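Local coordinates for protein lantibiotic dehydratase (Microbispora corallina, PDB 5EHK) that probably dehydrates serine and threonine residues of the NAI-107 precursor peptide in a tRNA-dependent reaction, as a lantibiotic dehydratase of the actinobacterial NAI-107 pathway, at residues V566-A571 with R629-A634; L620-L625 with F653-E658; R591-G596 with I606-L611; L560-A565 with A797-H802. All coordinates share one frame; numbering follows the deposited sequence.

In the fold
Interactions 1, 2 and 3 all reach one mixed sheet. Interaction 1 pairs two of its inner strands. Interaction 3 lies next to it, since strand 591-595 neighbours strand 566-572. Interaction 2 follows on the other flank, where strand 620-624 pairs with 629-634. These three are buried, but their chemistry differs. Interaction 1 rests on backbone hydrogen bonds, whereas interactions 2 and 3 are mainly apolar with one direct hydrogen bond each. Interaction 4 is partly buried and joins two loops through backbone hydrogen bonds and one from a glutamine side-chain amide. It leads into strand 566-572 and touches interaction 1, where His802 N meets Glu630. Interactions 3 and 4 do not touch.

Interaction 1 (V566-A571 with R629-A634); sequences VAADVA and REVVPA
Strands 566-571 and 629-634 run parallel, with axes 4.4 Å apart at closest approach and inclined at 38°. Five backbone hydrogen bonds join them. Val566 N gives to Glu630 O at 2.9 Å, and Val632 N returns to Val566 O. Ala634 N then gives to Ala568 O at 2.8 Å, and Val570 N to Ala634 O at 3.0 Å. The middle bond, from Ala568 N to Val632 O, is weak at 3.4 Å. Arg558 also donates to that carbonyl.

Val566, Ala568, Val631 and Pro633 lie on one face of the sheet. There CG1 of Val631, anti to its backbone N, meets Ala568 CB at 4.1 Å. Pro633 has no N-H to give, and its N is turned to the side of the strand away from 566-571. Its ring packs on Leu622 of the next strand.

Val566 CG1 is anti to the backbone N, so CG2 stands beside that N. This methyl lies over the centre of the Arg629 guanidinium, 3.5 Å from Arg629 CZ. The arginine chain bends at chi3 (56°) and crosses the valine at about a right angle. Asp564 O accepts from Arg629 NH2 and helps to hold the flat group against the methyl.

On the other face are Ala567, Asp569, Val632 and Ala634. Asp569 OD1 comes within 4.0 Å of Ala634 CB, while OD2 is bound by Ser587 OG and Ser589 N. Strand 629-634 is parallel to strand 566-572 and antiparallel to 620-624, the change of direction that marks a mixed beta sheet.

Interaction 2 (L620-L625 with F653-E658); sequences LCLVHL and FELGLE
Glu658 OE1 has one donor within the contact, Leu620 N at 2.9 Å, and a further hydrogen bond outside it. The other oxygen of the same carboxylate, OE2, has a salt bridge to Arg407, so both oxygens are engaged. The N-H of Leu620 points at OE1 with an angle of 158° and comes from above the carboxylate plane. The bend at chi2 (-70°) folds the Glu658 side chain back against the start of the strand. Its CB and CG pass alongside the backbone of Leu620, each 3.6 Å from Leu620 O. The nearby arginine would favour a charged carboxylate.

The apolar half of the contact belongs to Leu655. Its CG is anti to the carbonyl carbon, and the two methyls then serve two different strand residues. CD2 rests on Leu620 CB at 3.7 Å. CD1 meets Leu622 CD1 at 4.1 Å, and the two side chains cross at about a right angle. Leu622 carries its CG anti to the backbone N. Cys621, between the two leucines, points away from the helix, as strand alternation requires. Leu620 also packs on Tyr409, His410 and Phe413 of helix 407-417.

Helix 647-656 is finishing here. Glu658 N bonds to Leu655 O at 2.9 Å, a tight turn that brings Glu658 round to the strand. The backbone of Glu658 also has a weak hydrogen bond from His561. The arrangement is a helix end laid on one face of a beta sheet, characteristic of layered alpha/beta folds.

Interaction 3 (R591-G596 with I606-L611); sequences RRISVG and IPLDEL
Ile606 has CG1 anti to the backbone N (chi1 -177°), which puts CG2 in the crowded position between N and the carbonyl carbon. Ile593 has CG1 beside its own N (chi1 -52°). These choices bring Ile606 CG2 against Ile593 CG1 at 3.3 Å, and the two side chains lie side by side, pointing the same way. Arg591 crosses Ile606 at about a right angle, and its CB meets the same methyl, Ile606 CG2, at 3.5 Å. The tip of Ile593 reaches further: its CD1 meets Leu611 CD1 at 3.9 Å, tip to tip.

One direct hydrogen bond joins the backbones, from Ile606 N to Arg592 O at 2.7 Å. The donor stands above the carbonyl plane, 33° out of it. Ile606 directly follows strand 604-605, the parallel outermost strand of this mixed sheet, and the bond carries that pairing one step on. Beyond it the chains separate. Water 1 then links them, 2.9 Å from Ser594 O and 2.8 Å from Leu608 N.

Leu608 opens a 3-10 turn, and its CD2 lies 4.2 Å from Val595 CG2. Leu652 of helix 647-656 packs against Ile593, Val595, Leu608 and Leu611. On the strand itself, Arg592 NE gives to Ser594 OG at 3.1 Å, roughly in the guanidinium plane, while Arg592 NH2 binds Pro288 O.

Interaction 4 (L560-A565 with A797-H802); sequences LHIQDA and AARPPH
The shortest hydrogen bond runs from Gln563 N to Arg799 O at 2.7 Å, nearly along the C=O axis. Arg799 N gives to His561 O at 3.2 Å, so a single beta bridge forms between Ile562 and Arg799. A third bond comes from the side chain. The Gln563 chain is extended beyond CG and passes over the carbonyl of Arg799, and NE2 gives to Ala797 O at 3.1 Å. Water 2 links His561 O with Arg799 NH1. The other nitrogens of that guanidinium form salt bridges with Glu618 and Asp496.

Packing surrounds these bonds. Ala797 CB sits against the backbone of the loop, 3.6 Å from His561 C. Ile562 CD1 touches Arg799 CB at 3.8 Å, the chains crossing obliquely, and Ile562 CG2 meets Pro801 CA at 3.7 Å. Pro801 CD lies 3.8 Å from Gln563 CB.

Ile562 to Ala565 form a type II turn, which leads the chain into strand 566-572. The two loops are 232 residues apart in sequence. They are joined mainly through backbone carbonyls, so the grip depends on the path of the chain. Glu618 and Asp496 probably balance the positive charge of Arg799 and hold its guanidinium, while NH1 turns to the water.

Interaction 1 (V566-A571 with R629-A634)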
loop_
_atom_site.group_PDB
_atom_site.type_symbol
_atom_site.label_atom_id
_atom_site.label_comp_id
_atom_site.label_asym_id
_atom_site.label_seq_id
_atom_site.Cartn_x
_atom_site.Cartn_y
_atom_site.Cartn_z
ATOM N N VAL A 566 -3.838 -27.304 25.647
ATOM C CA VAL A 566 -2.727 -27.417 26.563
ATOM C C VAL A 566 -2.130 -26.042 26.734
ATOM O O VAL A 566 -1.838 -25.391 25.747
ATOM C CB VAL A 566 -1.624 -28.279 25.965
ATOM C CG1 VAL A 566 -0.440 -28.343 26.916
ATOM C CG2 VAL A 566 -2.156 -29.674 25.620
ATOM N N ALA A 567 -1.912 -25.605 27.970
ATOM C CA ALA A 567 -1.288 -24.317 28.217
ATOM C C ALA A 567 0.212 -24.508 28.243
ATOM O O ALA A 567 0.693 -25.545 28.673
ATOM C CB ALA A 567 -1.763 -23.748 29.547
ATOM N N ALA A 568 0.963 -23.525 27.774
ATOM C CA ALA A 568 2.413 -23.618 27.851
ATOM C C ALA A 568 3.013 -22.228 27.905
ATOM O O ALA A 568 2.338 -21.248 27.592
ATOM C CB ALA A 568 2.965 -24.398 26.679
ATOM N N ASP A 569 4.275 -22.151 28.315
ATOM C CA ASP A 569 5.015 -20.899 28.359
ATOM C C ASP A 569 6.208 -21.033 27.425
ATOM O O ASP A 569 6.860 -22.088 27.380
ATOM C CB ASP A 569 5.495 -20.614 29.788
ATOM C CG ASP A 569 4.340 -20.613 30.800
ATOM O OD1 ASP A 569 3.399 -19.813 30.592
ATOM O OD2 ASP A 569 4.331 -21.439 31.761
ATOM N N VAL A 570 6.461 -19.983 26.638
ATOM C CA VAL A 570 7.595 -19.971 25.718
ATOM C C VAL A 570 8.701 -19.263 26.454
ATOM O O VAL A 570 8.450 -18.252 27.081
ATOM C CB VAL A 570 7.256 -19.273 24.376
ATOM C CG1 VAL A 570 6.190 -18.227 24.564
ATOM C CG2 VAL A 570 8.500 -18.669 23.732
ATOM N N ALA A 571 9.911 -19.810 26.410
ATOM C CA ALA A 571 11.081 -19.155 26.992
ATOM C C ALA A 571 12.159 -19.019 25.921
ATOM O O ALA A 571 12.480 -19.993 25.228
ATOM C CB ALA A 571 11.611 -19.972 28.193
ATOM N N ARG A 629 -4.243 -31.839 20.081
ATOM C CA ARG A 629 -4.773 -30.812 20.947
ATOM C C ARG A 629 -4.134 -29.452 20.614
ATOM O O ARG A 629 -3.006 -29.377 20.138
ATOM C CB ARG A 629 -4.514 -31.190 22.397
ATOM C CG ARG A 629 -5.047 -32.569 22.783
ATOM C CD ARG A 629 -4.694 -32.928 24.234
ATOM N NE ARG A 629 -5.159 -31.952 25.215
ATOM C CZ ARG A 629 -4.697 -31.867 26.465
ATOM N NH1 ARG A 629 -3.747 -32.685 26.883
ATOM N NH2 ARG A 629 -5.164 -30.942 27.296
ATOM N N GLU A 630 -4.866 -28.370 20.800
ATOM C CA GLU A 630 -4.254 -27.072 20.599
ATOM C C GLU A 630 -3.306 -26.734 21.744
ATOM O O GLU A 630 -3.330 -27.334 22.807
ATOM C CB GLU A 630 -5.307 -25.989 20.388
ATOM C CG GLU A 630 -6.042 -26.176 19.057
ATOM C CD GLU A 630 -6.573 -24.884 18.462
ATOM O OE1 GLU A 630 -6.018 -23.803 18.775
ATOM O OE2 GLU A 630 -7.549 -24.951 17.675
ATOM N N VAL A 631 -2.428 -25.784 21.495
ATOM C CA VAL A 631 -1.530 -25.324 22.513
ATOM C C VAL A 631 -1.776 -23.848 22.540
ATOM O O VAL A 631 -1.968 -23.237 21.496
ATOM C CB VAL A 631 -0.070 -25.650 22.180
ATOM C CG1 VAL A 631 0.890 -24.948 23.156
ATOM C CG2 VAL A 631 0.135 -27.164 22.187
ATOM N N VAL A 632 -1.877 -23.294 23.738
ATOM C CA VAL A 632 -2.001 -21.866 23.900
ATOM C C VAL A 632 -0.801 -21.354 24.674
ATOM O O VAL A 632 -0.793 -21.322 25.907
ATOM C CB VAL A 632 -3.303 -21.504 24.581
ATOM C CG1 VAL A 632 -3.391 -19.992 24.798
ATOM C CG2 VAL A 632 -4.464 -22.040 23.750
ATOM N N PRO A 633 0.235 -20.937 23.938
ATOM C CA PRO A 633 1.442 -20.458 24.615
ATOM C C PRO A 633 1.253 -19.067 25.184
ATOM O O PRO A 633 0.497 -18.257 24.644
ATOM C CB PRO A 633 2.500 -20.441 23.510
ATOM C CG PRO A 633 1.776 -20.591 22.243
ATOM C CD PRO A 633 0.413 -21.121 22.492
ATOM N N ALA A 634 1.937 -18.801 26.288
ATOM C CA ALA A 634 1.968 -17.464 26.846
ATOM C C ALA A 634 3.423 -17.057 26.999
ATOM O O ALA A 634 4.326 -17.914 27.044
ATOM C CB ALA A 634 1.268 -17.432 28.181
#

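Interaction 2 (L620-L625 with F653-E658)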
loop_
_atom_site.group_PDB
_atom_site.type_symbol
_atom_site.label_atom_id
_atom_site.label_comp_id
_atom_site.label_asym_id
_atom_site.label_seq_id
_atom_site.Cartn_x
_atom_site.Cartn_y
_atom_site.Cartn_z
ATOM N N LEU A 620 -5.370 -18.556 12.889
ATOM C CA LEU A 620 -4.354 -19.580 12.834
ATOM C C LEU A 620 -4.432 -20.287 14.149
ATOM O O LEU A 620 -4.965 -19.740 15.098
ATOM C CB LEU A 620 -2.982 -18.935 12.718
ATOM C CG LEU A 620 -2.648 -18.372 11.345
ATOM C CD1 LEU A 620 -1.363 -17.544 11.420
ATOM C CD2 LEU A 620 -2.512 -19.542 10.393
ATOM N N CYS A 621 -3.893 -21.491 14.243
ATOM C CA CYS A 621 -3.819 -22.139 15.566
ATOM C C CYS A 621 -2.721 -23.152 15.740
ATOM O O CYS A 621 -2.434 -23.936 14.836
ATOM C CB CYS A 621 -5.140 -22.779 15.935
ATOM S SG CYS A 621 -5.748 -23.734 14.619
ATOM N N LEU A 622 -2.119 -23.115 16.921
ATOM C CA LEU A 622 -1.015 -23.997 17.285
ATOM C C LEU A 622 -1.540 -25.379 17.684
ATOM O O LEU A 622 -2.513 -25.479 18.420
ATOM C CB LEU A 622 -0.275 -23.390 18.462
ATOM C CG LEU A 622 1.044 -24.039 18.785
ATOM C CD1 LEU A 622 1.941 -23.951 17.555
ATOM C CD2 LEU A 622 1.592 -23.260 19.916
ATOM N N VAL A 623 -0.908 -26.431 17.180
ATOM C CA VAL A 623 -1.383 -27.788 17.425
ATOM C C VAL A 623 -0.241 -28.662 17.880
ATOM O O VAL A 623 0.818 -28.648 17.263
ATOM C CB VAL A 623 -2.029 -28.407 16.168
ATOM C CG1 VAL A 623 -2.404 -29.838 16.409
ATOM C CG2 VAL A 623 -3.247 -27.639 15.809
ATOM N N HIS A 624 -0.442 -29.420 18.958
ATOM C CA HIS A 624 0.547 -30.422 19.344
ATOM C C HIS A 624 0.243 -31.633 18.504
ATOM O O HIS A 624 -0.758 -32.329 18.716
ATOM C CB HIS A 624 0.504 -30.750 20.834
ATOM C CG HIS A 624 1.500 -31.785 21.262
ATOM N ND1 HIS A 624 1.137 -33.070 21.613
ATOM C CD2 HIS A 624 2.847 -31.723 21.403
ATOM C CE1 HIS A 624 2.218 -33.753 21.947
ATOM N NE2 HIS A 624 3.271 -32.961 21.827
ATOM N N LEU A 625 1.098 -31.837 17.504
ATOM C CA LEU A 625 0.891 -32.865 16.485
ATOM C C LEU A 625 0.706 -34.294 17.034
ATOM O O LEU A 625 -0.218 -34.982 16.615
ATOM C CB LEU A 625 2.002 -32.807 15.421
ATOM C CG LEU A 625 1.938 -31.559 14.559
ATOM C CD1 LEU A 625 3.149 -31.391 13.667
ATOM C CD2 LEU A 625 0.657 -31.601 13.756
ATOM N N PHE A 653 4.437 -16.823 20.631
ATOM C CA PHE A 653 3.795 -15.778 21.393
ATOM C C PHE A 653 2.547 -15.265 20.684
ATOM O O PHE A 653 1.480 -15.234 21.268
ATOM C CB PHE A 653 4.760 -14.641 21.672
ATOM C CG PHE A 653 4.084 -13.379 22.063
ATOM C CD1 PHE A 653 3.466 -13.277 23.305
ATOM C CD2 PHE A 653 4.066 -12.289 21.202
ATOM C CE1 PHE A 653 2.835 -12.099 23.684
ATOM C CE2 PHE A 653 3.436 -11.108 21.561
ATOM C CZ PHE A 653 2.825 -11.007 22.815
ATOM N N GLU A 654 2.652 -14.921 19.411
ATOM C CA GLU A 654 1.510 -14.286 18.743
ATOM C C GLU A 654 0.370 -15.271 18.504
ATOM O O GLU A 654 -0.777 -14.897 18.579
ATOM C CB GLU A 654 1.934 -13.550 17.449
ATOM C CG GLU A 654 2.989 -12.447 17.721
ATOM C CD GLU A 654 3.266 -11.528 16.523
ATOM O OE1 GLU A 654 3.092 -11.990 15.368
ATOM O OE2 GLU A 654 3.665 -10.349 16.737
ATOM N N LEU A 655 0.685 -16.540 18.280
ATOM C CA LEU A 655 -0.343 -17.554 18.065
ATOM C C LEU A 655 -1.218 -17.727 19.320
ATOM O O LEU A 655 -2.441 -17.917 19.236
ATOM C CB LEU A 655 0.314 -18.889 17.666
ATOM C CG LEU A 655 0.813 -18.955 16.215
ATOM C CD1 LEU A 655 1.721 -20.129 15.986
ATOM C CD2 LEU A 655 -0.354 -19.002 15.252
ATOM N N GLY A 656 -0.584 -17.615 20.483
ATOM C CA GLY A 656 -1.295 -17.728 21.729
ATOM C C GLY A 656 -2.406 -16.708 21.817
ATOM O O GLY A 656 -3.433 -16.982 22.444
ATOM N N LEU A 657 -2.229 -15.548 21.182
ATOM C CA LEU A 657 -3.257 -14.507 21.256
ATOM C C LEU A 657 -4.284 -14.574 20.117
ATOM O O LEU A 657 -5.206 -13.753 20.053
ATOM C CB LEU A 657 -2.625 -13.122 21.358
ATOM C CG LEU A 657 -1.715 -12.937 22.569
ATOM C CD1 LEU A 657 -0.933 -11.637 22.461
ATOM C CD2 LEU A 657 -2.511 -12.996 23.918
ATOM N N GLU A 658 -4.143 -15.571 19.247
ATOM C CA GLU A 658 -5.114 -15.777 18.179
ATOM C C GLU A 658 -6.505 -16.041 18.777
ATOM O O GLU A 658 -6.631 -16.582 19.884
ATOM C CB GLU A 658 -4.685 -16.921 17.238
ATOM C CG GLU A 658 -3.597 -16.555 16.203
ATOM C CD GLU A 658 -4.092 -15.613 15.097
ATOM O OE1 GLU A 658 -4.929 -16.061 14.262
ATOM O OE2 GLU A 658 -3.625 -14.442 15.050
#

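Interaction 3 (R591-G596 with I606-L611)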
loop_
_atom_site.group_PDB
_atom_site.type_symbol
_atom_site.label_atom_id
_atom_site.label_comp_id
_atom_site.label_asym_id
_atom_site.label_seq_id
_atom_site.Cartn_x
_atom_site.Cartn_y
_atom_site.Cartn_z
ATOM N N ARG A 591 3.636 -26.577 31.104
ATOM C CA ARG A 591 4.637 -26.839 30.058
ATOM C C ARG A 591 5.499 -25.643 29.713
ATOM O O ARG A 591 5.087 -24.476 29.844
ATOM C CB ARG A 591 3.938 -27.262 28.770
ATOM C CG ARG A 591 3.015 -28.454 28.915
ATOM C CD ARG A 591 3.799 -29.736 29.004
ATOM N NE ARG A 591 2.889 -30.869 29.108
ATOM C CZ ARG A 591 2.486 -31.367 30.272
ATOM N NH1 ARG A 591 2.950 -30.818 31.396
ATOM N NH2 ARG A 591 1.639 -32.401 30.311
ATOM N N ARG A 592 6.691 -25.948 29.216
ATOM C CA ARG A 592 7.570 -24.917 28.698
ATOM C C ARG A 592 8.110 -25.279 27.332
ATOM O O ARG A 592 8.476 -26.443 27.083
ATOM C CB ARG A 592 8.703 -24.648 29.678
ATOM C CG ARG A 592 9.927 -24.019 29.074
ATOM C CD ARG A 592 10.916 -23.691 30.161
ATOM N NE ARG A 592 12.251 -23.552 29.598
ATOM C CZ ARG A 592 13.121 -22.608 29.934
ATOM N NH1 ARG A 592 12.808 -21.680 30.830
ATOM N NH2 ARG A 592 14.306 -22.588 29.353
ATOM N N ILE A 593 8.144 -24.277 26.448
ATOM C CA ILE A 593 8.743 -24.412 25.118
ATOM C C ILE A 593 10.028 -23.613 25.105
ATOM O O ILE A 593 10.028 -22.387 25.033
ATOM C CB ILE A 593 7.790 -23.879 24.022
ATOM C CG1 ILE A 593 6.402 -24.508 24.167
ATOM C CG2 ILE A 593 8.347 -24.143 22.645
ATOM C CD1 ILE A 593 5.299 -23.765 23.456
ATOM N N SER A 594 11.145 -24.308 25.175
ATOM C CA SER A 594 12.429 -23.635 25.161
ATOM C C SER A 594 12.785 -23.382 23.722
ATOM O O SER A 594 12.714 -24.303 22.901
ATOM C CB SER A 594 13.494 -24.515 25.800
ATOM O OG SER A 594 13.050 -25.030 27.039
ATOM N N VAL A 595 13.152 -22.141 23.416
ATOM C CA VAL A 595 13.645 -21.776 22.093
ATOM C C VAL A 595 14.996 -21.094 22.185
ATOM O O VAL A 595 15.085 -19.942 22.602
ATOM C CB VAL A 595 12.699 -20.820 21.401
ATOM C CG1 VAL A 595 13.160 -20.589 19.991
ATOM C CG2 VAL A 595 11.297 -21.365 21.439
ATOM N N GLY A 596 16.060 -21.807 21.840
ATOM C CA GLY A 596 17.392 -21.224 21.899
ATOM C C GLY A 596 18.002 -21.240 23.291
ATOM O O GLY A 596 18.986 -20.546 23.532
ATOM N N ILE A 606 7.720 -28.913 26.420
ATOM C CA ILE A 606 6.905 -29.307 25.266
ATOM C C ILE A 606 7.648 -28.936 23.980
ATOM O O ILE A 606 7.664 -27.781 23.561
ATOM C CB ILE A 606 5.412 -28.827 25.344
ATOM C CG1 ILE A 606 4.577 -29.308 24.156
ATOM C CG2 ILE A 606 5.297 -27.355 25.499
ATOM C CD1 ILE A 606 3.301 -28.564 24.045
ATOM N N PRO A 607 8.283 -29.940 23.353
ATOM C CA PRO A 607 9.357 -29.659 22.401
ATOM C C PRO A 607 8.832 -28.966 21.150
ATOM O O PRO A 607 7.799 -29.335 20.583
ATOM C CB PRO A 607 9.887 -31.062 22.037
ATOM C CG PRO A 607 9.202 -32.016 22.982
ATOM C CD PRO A 607 7.898 -31.358 23.307
ATOM N N LEU A 608 9.572 -27.955 20.727
ATOM C CA LEU A 608 9.234 -27.170 19.551
ATOM C C LEU A 608 8.913 -28.016 18.306
ATOM O O LEU A 608 7.941 -27.736 17.601
ATOM C CB LEU A 608 10.387 -26.216 19.270
ATOM C CG LEU A 608 10.253 -25.213 18.160
ATOM C CD1 LEU A 608 8.919 -24.536 18.374
ATOM C CD2 LEU A 608 11.376 -24.242 18.349
ATOM N N ASP A 609 9.699 -29.060 18.047
ATOM C CA ASP A 609 9.512 -29.829 16.818
ATOM C C ASP A 609 8.265 -30.694 16.844
ATOM O O ASP A 609 7.998 -31.404 15.888
ATOM C CB ASP A 609 10.748 -30.668 16.444
ATOM C CG ASP A 609 11.140 -31.706 17.516
ATOM O OD1 ASP A 609 10.290 -32.145 18.343
ATOM O OD2 ASP A 609 12.334 -32.093 17.516
ATOM N N GLU A 610 7.515 -30.646 17.942
ATOM C CA GLU A 610 6.264 -31.384 18.021
ATOM C C GLU A 610 5.080 -30.501 17.675
ATOM O O GLU A 610 3.931 -30.959 17.688
ATOM C CB GLU A 610 6.055 -31.988 19.399
ATOM C CG GLU A 610 7.114 -32.971 19.839
ATOM C CD GLU A 610 6.747 -33.669 21.166
ATOM O OE1 GLU A 610 5.606 -33.455 21.679
ATOM O OE2 GLU A 610 7.603 -34.423 21.694
ATOM N N LEU A 611 5.361 -29.238 17.370
ATOM C CA LEU A 611 4.314 -28.255 17.161
ATOM C C LEU A 611 3.967 -28.020 15.679
ATOM O O LEU A 611 4.833 -28.043 14.828
ATOM C CB LEU A 611 4.704 -26.959 17.865
ATOM C CG LEU A 611 4.851 -27.130 19.377
ATOM C CD1 LEU A 611 5.186 -25.811 20.097
ATOM C CD2 LEU A 611 3.555 -27.743 19.930
HETATM O O HOH W 1 11.572 -26.894 22.414
#

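Interaction 4 (L560-A565 with A797-H802)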
loop_
_atom_site.group_PDB
_atom_site.type_symbol
_atom_site.label_atom_id
_atom_site.label_comp_id
_atom_site.label_asym_id
_atom_site.label_seq_id
_atom_site.Cartn_x
_atom_site.Cartn_y
_atom_site.Cartn_z
ATOM N N LEU A 560 -8.092 -20.432 29.414
ATOM C CA LEU A 560 -7.765 -20.642 28.006
ATOM C C LEU A 560 -9.005 -20.399 27.144
ATOM O O LEU A 560 -10.136 -20.492 27.633
ATOM C CB LEU A 560 -7.243 -22.055 27.813
ATOM C CG LEU A 560 -6.064 -22.364 28.737
ATOM C CD1 LEU A 560 -5.556 -23.772 28.509
ATOM C CD2 LEU A 560 -4.918 -21.340 28.552
ATOM N N HIS A 561 -8.816 -20.121 25.855
ATOM C CA HIS A 561 -9.949 -19.730 25.004
ATOM C C HIS A 561 -10.295 -20.785 23.965
ATOM O O HIS A 561 -11.284 -20.659 23.245
ATOM C CB HIS A 561 -9.657 -18.398 24.326
ATOM C CG HIS A 561 -8.415 -18.420 23.498
ATOM N ND1 HIS A 561 -7.169 -18.691 24.030
ATOM C CD2 HIS A 561 -8.228 -18.237 22.172
ATOM C CE1 HIS A 561 -6.267 -18.665 23.065
ATOM N NE2 HIS A 561 -6.883 -18.385 21.930
ATOM N N ILE A 562 -9.456 -21.812 23.881
ATOM C CA ILE A 562 -9.713 -22.978 23.044
ATOM C C ILE A 562 -9.970 -24.178 23.934
ATOM O O ILE A 562 -9.191 -24.446 24.852
ATOM C CB ILE A 562 -8.515 -23.306 22.138
ATOM C CG1 ILE A 562 -8.056 -22.064 21.340
ATOM C CG2 ILE A 562 -8.833 -24.509 21.263
ATOM C CD1 ILE A 562 -9.136 -21.355 20.615
ATOM N N GLN A 563 -11.057 -24.900 23.679
ATOM C CA GLN A 563 -11.418 -26.059 24.501
ATOM C C GLN A 563 -10.365 -27.126 24.417
ATOM O O GLN A 563 -9.866 -27.432 23.337
ATOM C CB GLN A 563 -12.765 -26.632 24.071
ATOM C CG GLN A 563 -13.882 -25.697 24.429
ATOM C CD GLN A 563 -15.080 -25.816 23.522
ATOM O OE1 GLN A 563 -15.319 -26.861 22.906
ATOM N NE2 GLN A 563 -15.836 -24.726 23.418
ATOM N N ASP A 564 -10.026 -27.655 25.586
ATOM C CA ASP A 564 -9.122 -28.784 25.715
ATOM C C ASP A 564 -7.666 -28.447 25.413
ATOM O O ASP A 564 -6.802 -29.325 25.343
ATOM C CB ASP A 564 -9.586 -29.935 24.851
ATOM C CG ASP A 564 -9.056 -31.241 25.336
ATOM O OD1 ASP A 564 -8.856 -31.375 26.581
ATOM O OD2 ASP A 564 -8.851 -32.117 24.470
ATOM N N ALA A 565 -7.391 -27.161 25.279
ATOM C CA ALA A 565 -6.067 -26.720 24.941
ATOM C C ALA A 565 -5.070 -27.036 26.051
ATOM O O ALA A 565 -5.402 -27.024 27.230
ATOM C CB ALA A 565 -6.098 -25.241 24.666
ATOM N N ALA A 797 -13.907 -21.802 27.982
ATOM C CA ALA A 797 -13.305 -21.571 26.665
ATOM C C ALA A 797 -14.381 -21.535 25.603
ATOM O O ALA A 797 -15.143 -22.498 25.443
ATOM C CB ALA A 797 -12.283 -22.645 26.328
ATOM N N ALA A 798 -14.440 -20.418 24.878
ATOM C CA ALA A 798 -15.552 -20.161 23.967
ATOM C C ALA A 798 -15.476 -20.983 22.683
ATOM O O ALA A 798 -16.483 -21.244 22.028
ATOM C CB ALA A 798 -15.619 -18.689 23.645
ATOM N N ARG A 799 -14.267 -21.388 22.331
ATOM C CA ARG A 799 -14.011 -21.990 21.034
ATOM C C ARG A 799 -13.603 -23.466 21.065
ATOM O O ARG A 799 -12.732 -23.888 21.841
ATOM C CB ARG A 799 -12.957 -21.170 20.279
ATOM C CG ARG A 799 -13.491 -19.899 19.694
ATOM C CD ARG A 799 -12.392 -19.146 18.994
ATOM N NE ARG A 799 -12.904 -17.934 18.369
ATOM C CZ ARG A 799 -12.928 -16.763 18.977
ATOM N NH1 ARG A 799 -12.456 -16.667 20.207
ATOM N NH2 ARG A 799 -13.409 -15.695 18.361
ATOM N N PRO A 800 -14.224 -24.250 20.188
ATOM C CA PRO A 800 -13.863 -25.655 19.976
ATOM C C PRO A 800 -12.470 -25.681 19.408
ATOM O O PRO A 800 -12.109 -24.701 18.753
ATOM C CB PRO A 800 -14.827 -26.106 18.880
ATOM C CG PRO A 800 -15.870 -25.030 18.795
ATOM C CD PRO A 800 -15.221 -23.770 19.223
ATOM N N PRO A 801 -11.707 -26.762 19.631
ATOM C CA PRO A 801 -10.426 -26.865 18.926
ATOM C C PRO A 801 -10.646 -27.057 17.462
ATOM O O PRO A 801 -11.730 -27.410 17.014
ATOM C CB PRO A 801 -9.798 -28.144 19.493
ATOM C CG PRO A 801 -10.921 -28.921 20.016
ATOM C CD PRO A 801 -11.915 -27.891 20.546
ATOM N N HIS A 802 -9.596 -26.811 16.706
ATOM C CA HIS A 802 -9.626 -27.076 15.290
ATOM C C HIS A 802 -8.542 -28.054 15.076
ATOM O O HIS A 802 -7.395 -27.660 14.885
ATOM C CB HIS A 802 -9.277 -25.831 14.490
ATOM C CG HIS A 802 -9.100 -26.102 13.030
ATOM N ND1 HIS A 802 -7.863 -26.313 12.460
ATOM C CD2 HIS A 802 -10.005 -26.230 12.030
ATOM C CE1 HIS A 802 -8.009 -26.538 11.167
ATOM N NE2 HIS A 802 -9.299 -26.488 10.880
HETATM O O HOH W 2 -12.518 -18.235 22.043
#